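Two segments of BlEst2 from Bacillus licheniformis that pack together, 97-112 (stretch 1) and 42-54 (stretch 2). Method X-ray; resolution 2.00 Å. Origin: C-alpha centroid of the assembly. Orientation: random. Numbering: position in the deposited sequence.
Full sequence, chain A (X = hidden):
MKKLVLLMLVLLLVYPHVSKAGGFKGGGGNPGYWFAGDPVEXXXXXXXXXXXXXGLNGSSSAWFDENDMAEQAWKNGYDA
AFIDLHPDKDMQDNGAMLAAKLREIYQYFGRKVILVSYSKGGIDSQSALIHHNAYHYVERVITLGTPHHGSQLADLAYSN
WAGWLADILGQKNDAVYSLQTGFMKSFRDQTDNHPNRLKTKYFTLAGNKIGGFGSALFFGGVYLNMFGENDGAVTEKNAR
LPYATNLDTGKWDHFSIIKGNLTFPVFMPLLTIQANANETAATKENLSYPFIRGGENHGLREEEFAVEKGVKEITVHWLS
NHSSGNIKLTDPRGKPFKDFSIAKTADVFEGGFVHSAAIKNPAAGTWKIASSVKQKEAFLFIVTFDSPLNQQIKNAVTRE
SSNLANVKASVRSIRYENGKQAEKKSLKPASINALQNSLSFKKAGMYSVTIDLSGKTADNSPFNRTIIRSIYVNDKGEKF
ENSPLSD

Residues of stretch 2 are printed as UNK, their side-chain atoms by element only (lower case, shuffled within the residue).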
# COMPACT_ATOMS: atom_id res chain seq x y z
N MET A 97 -20.97 -8.25 -3.72
CA MET A 97 -21.92 -7.35 -3.04
C MET A 97 -22.14 -6.09 -3.89
O MET A 97 -23.29 -5.74 -4.11
CB MET A 97 -21.39 -6.96 -1.67
CG MET A 97 -22.23 -5.94 -0.98
SD MET A 97 -21.62 -5.49 0.61
CE MET A 97 -22.11 -6.92 1.56
N LEU A 98 -21.07 -5.43 -4.33
CA LEU A 98 -21.22 -4.22 -5.14
C LEU A 98 -22.04 -4.52 -6.39
O LEU A 98 -22.96 -3.77 -6.69
CB LEU A 98 -19.85 -3.62 -5.48
CG LEU A 98 -19.82 -2.32 -6.31
CD1 LEU A 98 -20.61 -1.16 -5.63
CD2 LEU A 98 -18.38 -1.89 -6.53
N ALA A 99 -21.75 -5.64 -7.08
CA ALA A 99 -22.48 -6.05 -8.29
C ALA A 99 -23.97 -6.23 -8.01
O ALA A 99 -24.80 -5.77 -8.80
CB ALA A 99 -21.90 -7.33 -8.84
N ALA A 100 -24.32 -6.88 -6.87
CA ALA A 100 -25.71 -7.11 -6.45
C ALA A 100 -26.43 -5.78 -6.19
O ALA A 100 -27.54 -5.60 -6.67
CB ALA A 100 -25.74 -8.00 -5.22
N LYS A 101 -25.76 -4.83 -5.50
CA LYS A 101 -26.37 -3.53 -5.19
C LYS A 101 -26.42 -2.62 -6.38
O LYS A 101 -27.34 -1.82 -6.46
CB LYS A 101 -25.71 -2.85 -3.97
CG LYS A 101 -25.59 -3.73 -2.70
CD LYS A 101 -26.95 -4.20 -2.15
CE LYS A 101 -26.80 -5.16 -0.99
NZ LYS A 101 -28.12 -5.49 -0.42
N LEU A 102 -25.46 -2.74 -7.33
CA LEU A 102 -25.46 -1.92 -8.55
C LEU A 102 -26.71 -2.21 -9.38
O LEU A 102 -27.24 -1.31 -10.01
CB LEU A 102 -24.18 -2.07 -9.37
CG LEU A 102 -22.92 -1.40 -8.81
CD1 LEU A 102 -21.69 -1.86 -9.57
CD2 LEU A 102 -23.04 0.12 -8.84
N ARG A 103 -27.23 -3.44 -9.31
CA ARG A 103 -28.48 -3.78 -9.99
C ARG A 103 -29.62 -2.93 -9.38
O ARG A 103 -30.42 -2.36 -10.13
CB ARG A 103 -28.77 -5.29 -9.86
CG ARG A 103 -30.01 -5.68 -10.64
CD ARG A 103 -30.39 -7.13 -10.53
NE ARG A 103 -31.67 -7.38 -11.22
CZ ARG A 103 -31.82 -7.57 -12.53
NH1 ARG A 103 -30.77 -7.50 -13.34
NH2 ARG A 103 -33.02 -7.80 -13.04
N GLU A 104 -29.69 -2.83 -8.02
CA GLU A 104 -30.69 -2.02 -7.30
C GLU A 104 -30.49 -0.53 -7.59
O GLU A 104 -31.46 0.21 -7.75
CB GLU A 104 -30.59 -2.24 -5.78
CG GLU A 104 -30.78 -3.66 -5.30
CD GLU A 104 -30.61 -3.83 -3.81
OE1 GLU A 104 -30.35 -2.83 -3.10
OE2 GLU A 104 -30.71 -4.99 -3.33
N ILE A 105 -29.23 -0.08 -7.66
CA ILE A 105 -28.94 1.32 -7.94
C ILE A 105 -29.36 1.67 -9.37
O ILE A 105 -29.99 2.71 -9.59
CB ILE A 105 -27.46 1.68 -7.62
CG1 ILE A 105 -27.15 1.44 -6.12
CG2 ILE A 105 -27.17 3.13 -8.01
CD1 ILE A 105 -25.58 1.33 -5.75
N TYR A 106 -29.05 0.78 -10.33
CA TYR A 106 -29.43 0.92 -11.73
C TYR A 106 -30.97 1.02 -11.84
O TYR A 106 -31.47 1.87 -12.57
CB TYR A 106 -28.93 -0.27 -12.57
CG TYR A 106 -29.44 -0.27 -13.99
CD1 TYR A 106 -28.86 0.53 -14.96
CD2 TYR A 106 -30.52 -1.07 -14.36
CE1 TYR A 106 -29.34 0.55 -16.27
CE2 TYR A 106 -31.00 -1.07 -15.67
CZ TYR A 106 -30.41 -0.25 -16.62
OH TYR A 106 -30.88 -0.23 -17.91
N GLN A 107 -31.69 0.14 -11.11
CA GLN A 107 -33.16 0.16 -11.09
C GLN A 107 -33.67 1.46 -10.46
O GLN A 107 -34.65 2.03 -10.95
CB GLN A 107 -33.72 -1.07 -10.37
CG GLN A 107 -33.54 -2.37 -11.15
CD GLN A 107 -33.82 -3.63 -10.36
OE1 GLN A 107 -33.79 -3.68 -9.12
NE2 GLN A 107 -34.03 -4.72 -11.08
N TYR A 108 -33.00 1.94 -9.39
CA TYR A 108 -33.39 3.18 -8.74
C TYR A 108 -33.22 4.41 -9.66
O TYR A 108 -34.09 5.27 -9.71
CB TYR A 108 -32.63 3.36 -7.42
CG TYR A 108 -32.88 4.68 -6.73
CD1 TYR A 108 -33.98 4.85 -5.88
CD2 TYR A 108 -32.01 5.75 -6.90
CE1 TYR A 108 -34.21 6.07 -5.25
CE2 TYR A 108 -32.26 6.98 -6.30
CZ TYR A 108 -33.34 7.13 -5.46
OH TYR A 108 -33.52 8.35 -4.84
N PHE A 109 -32.09 4.51 -10.37
CA PHE A 109 -31.88 5.68 -11.23
C PHE A 109 -32.47 5.52 -12.64
O PHE A 109 -32.69 6.51 -13.33
CB PHE A 109 -30.40 6.05 -11.28
CG PHE A 109 -29.87 6.67 -9.99
CD1 PHE A 109 -30.33 7.91 -9.55
CD2 PHE A 109 -28.85 6.05 -9.27
CE1 PHE A 109 -29.83 8.49 -8.37
CE2 PHE A 109 -28.32 6.65 -8.12
CZ PHE A 109 -28.82 7.86 -7.67
N GLY A 110 -32.73 4.28 -13.05
CA GLY A 110 -33.31 3.97 -14.35
C GLY A 110 -32.32 4.10 -15.49
O GLY A 110 -32.71 4.20 -16.65
N ARG A 111 -31.01 4.08 -15.16
CA ARG A 111 -29.91 4.22 -16.13
C ARG A 111 -28.57 3.84 -15.52
O ARG A 111 -28.46 3.76 -14.29
CB ARG A 111 -29.82 5.66 -16.68
CG ARG A 111 -29.71 6.76 -15.62
CD ARG A 111 -29.85 8.11 -16.27
NE ARG A 111 -29.95 9.19 -15.29
CZ ARG A 111 -29.33 10.36 -15.41
NH1 ARG A 111 -28.55 10.60 -16.45
NH2 ARG A 111 -29.48 11.29 -14.47
N LYS A 112 -27.55 3.65 -16.40
CA LYS A 112 -26.18 3.30 -16.02
C LYS A 112 -25.54 4.40 -15.21
O LYS A 112 -25.83 5.59 -15.39
CB LYS A 112 -25.30 2.94 -17.24
CG LYS A 112 -25.66 1.60 -17.87
CD LYS A 112 -24.61 1.19 -18.87
CE LYS A 112 -25.14 0.23 -19.90
NZ LYS A 112 -24.07 -0.67 -20.40
N UNK A 42 -33.13 19.03 -12.06
CA UNK A 42 -33.21 18.69 -13.46
C UNK A 42 -32.08 17.77 -13.84
O UNK A 42 -31.00 18.26 -14.21
c UNK A 42 -33.21 19.95 -14.36
c UNK A 42 -35.33 22.60 -13.23
c UNK A 42 -34.35 20.87 -14.05
n UNK A 42 -36.28 21.87 -13.79
n UNK A 42 -34.14 22.05 -13.38
c UNK A 42 -35.67 20.75 -14.30
N UNK A 43 -32.24 16.43 -13.73
CA UNK A 43 -31.20 15.53 -14.16
C UNK A 43 -30.94 15.76 -15.65
O UNK A 43 -31.78 16.26 -16.34
c UNK A 43 -33.35 15.73 -13.12
c UNK A 43 -33.17 14.30 -13.59
c UNK A 43 -31.71 14.11 -13.92
N UNK A 44 -29.77 15.32 -16.08
CA UNK A 44 -29.34 15.49 -17.48
C UNK A 44 -28.91 14.13 -17.99
O UNK A 44 -28.09 13.53 -17.35
o UNK A 44 -26.80 17.80 -18.74
c UNK A 44 -27.53 16.85 -18.78
o UNK A 44 -27.73 16.18 -19.77
c UNK A 44 -28.19 16.49 -17.47
N UNK A 45 -29.40 13.64 -19.15
CA UNK A 45 -28.92 12.39 -19.69
C UNK A 45 -27.40 12.39 -19.90
O UNK A 45 -26.85 11.36 -19.83
c UNK A 45 -30.81 13.17 -20.94
c UNK A 45 -29.63 12.25 -21.03
c UNK A 45 -30.41 14.27 -19.98
N UNK A 46 -26.79 13.56 -20.18
CA UNK A 46 -25.34 13.66 -20.40
C UNK A 46 -24.57 13.43 -19.09
O UNK A 46 -23.35 13.22 -19.13
c UNK A 46 -24.98 15.03 -20.96
N UNK A 47 -25.28 13.50 -17.95
CA UNK A 47 -24.71 13.33 -16.61
C UNK A 47 -25.21 12.07 -15.89
O UNK A 47 -26.17 12.15 -15.13
n UNK A 47 -24.43 18.62 -17.21
c UNK A 47 -24.00 18.28 -15.82
c UNK A 47 -24.65 17.01 -15.36
c UNK A 47 -24.96 14.58 -15.75
c UNK A 47 -24.27 15.83 -16.23
N UNK A 48 -24.53 10.91 -16.03
CA UNK A 48 -25.00 9.71 -15.31
C UNK A 48 -24.86 9.88 -13.79
O UNK A 48 -23.98 10.63 -13.35
c UNK A 48 -24.07 8.59 -15.83
c UNK A 48 -23.56 9.11 -17.15
c UNK A 48 -23.38 10.59 -16.90
N UNK A 49 -25.69 9.21 -12.96
CA UNK A 49 -25.50 9.32 -11.51
C UNK A 49 -24.14 8.70 -11.11
O UNK A 49 -23.62 7.82 -11.79
c UNK A 49 -27.66 8.36 -12.10
c UNK A 49 -26.65 8.49 -10.93
c UNK A 49 -26.80 8.28 -13.30
N UNK A 50 -23.57 9.19 -10.01
CA UNK A 50 -22.28 8.66 -9.55
C UNK A 50 -22.49 7.81 -8.33
O UNK A 50 -23.11 8.25 -7.37
c UNK A 50 -21.05 10.74 -10.43
c UNK A 50 -19.94 9.20 -8.75
c UNK A 50 -20.58 12.13 -9.98
c UNK A 50 -21.26 9.79 -9.25
N UNK A 51 -21.89 6.62 -8.33
CA UNK A 51 -21.87 5.77 -7.14
C UNK A 51 -20.46 5.90 -6.56
O UNK A 51 -19.48 5.56 -7.21
c UNK A 51 -23.68 4.22 -7.93
c UNK A 51 -22.25 4.30 -7.43
c UNK A 51 -22.07 3.43 -6.17
N UNK A 52 -20.39 6.41 -5.32
CA UNK A 52 -19.12 6.60 -4.61
C UNK A 52 -18.80 5.37 -3.80
O UNK A 52 -19.64 4.92 -3.03
c UNK A 52 -20.32 10.94 -5.73
c UNK A 52 -20.33 9.75 -4.99
c UNK A 52 -17.93 9.69 -5.04
c UNK A 52 -17.93 10.86 -5.82
c UNK A 52 -19.12 11.48 -6.14
c UNK A 52 -19.15 7.88 -3.77
c UNK A 52 -19.14 9.13 -4.62
N UNK A 53 -17.61 4.79 -4.04
CA UNK A 53 -17.17 3.54 -3.42
C UNK A 53 -15.94 3.78 -2.55
O UNK A 53 -14.90 4.20 -3.05
c UNK A 53 -16.61 1.07 -3.79
c UNK A 53 -16.96 2.41 -4.47
c UNK A 53 -18.19 2.24 -5.36
N UNK A 54 -16.09 3.56 -1.23
CA UNK A 54 -15.03 3.75 -0.24
C UNK A 54 -13.90 2.70 -0.39
O UNK A 54 -14.02 1.70 -1.12
c UNK A 54 -16.03 0.26 2.18
c UNK A 54 -17.37 1.83 1.47
c UNK A 54 -15.60 3.69 1.18
n UNK A 54 -15.26 1.32 1.97
c UNK A 54 -16.11 2.32 1.54
n UNK A 54 -17.31 0.52 1.88
O HOH W 1 -27.64 9.09 -18.64

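Position 42 carries one carbon and then a five-membered ring of three carbons and two nitrogens, out of reach of stretch 1; the ring composition makes it His42. Position 43 has three carbons closing a ring onto the backbone N, hence Pro43, and its CB lies 3.6 Å from Arg111 NH2. At position 44 two carbons, the second bearing two oxygens, define Asp44. Its side chain points away from stretch 1, but its backbone O accepts a hydrogen bond from Arg111 NH1 (3.1 Å, N-H...O angle 148°).

Position 45 again closes three carbons onto N: Pro45, whose CA is 3.7 Å from Arg111 NH1. A single carbon at position 46 gives Ala46; its N donates to Asp44 OD1 at 2.8 Å. Position 47 shows four carbons in a row ending in nitrogen, so it is Lys47. Its NZ forms a salt bridge with Asp44 OD2 (2.9 Å), and its N bonds to Asp44 O (2.9 Å), closing a type I turn.

Positions 48 and 49 each have three carbons in a ring that includes the backbone N, giving Pro48 and Pro49. Pro48 CB lies 3.5 Å from Lys112 O. Pro49 points toward the helix, with CB 3.6 Å from the centroid of the Phe109 ring and 9° off its normal, a CH-pi contact over the face.

Position 50 has four carbons, forked at the first with one arm two carbons long: Ile50, pointing away. Position 51, one carbon carrying two, is Val51; its CG2 meets Ile105 CG2 at 3.7 Å and Leu102 CD2 at 4.2 Å. One carbon and a six-carbon ring at position 52 identify Phe52, out of reach of stretch 1. Position 53 repeats the three-carbon fork: Val53, with CG2 4.2 Å from Leu98 CD1. Position 54 has one carbon and a ring of three carbons and two nitrogens, therefore His54, also beyond contact.

The contact works in two parts. Strand 50-53 runs at 152° to helix 97-109, and Val51 and Val53, alternate residues, direct their side chains to the helix, packing without polar links. Beyond the helix, Arg111 reaches into the turn. Its NH1 bonds to Asp44 O and, weakly, to Lys47 O (3.1 Å, 123°), while a water accepts from Arg111 NH1 (2.8 Å) and donates to Pro45 O (2.7 Å). Pro49 joins the two parts: its CD lies over one guanidinium face, 3.8 Å from Arg111 NE, while its CB sits over Phe109.

Stretch 2 42-54: HPDPAKPPIVFVH
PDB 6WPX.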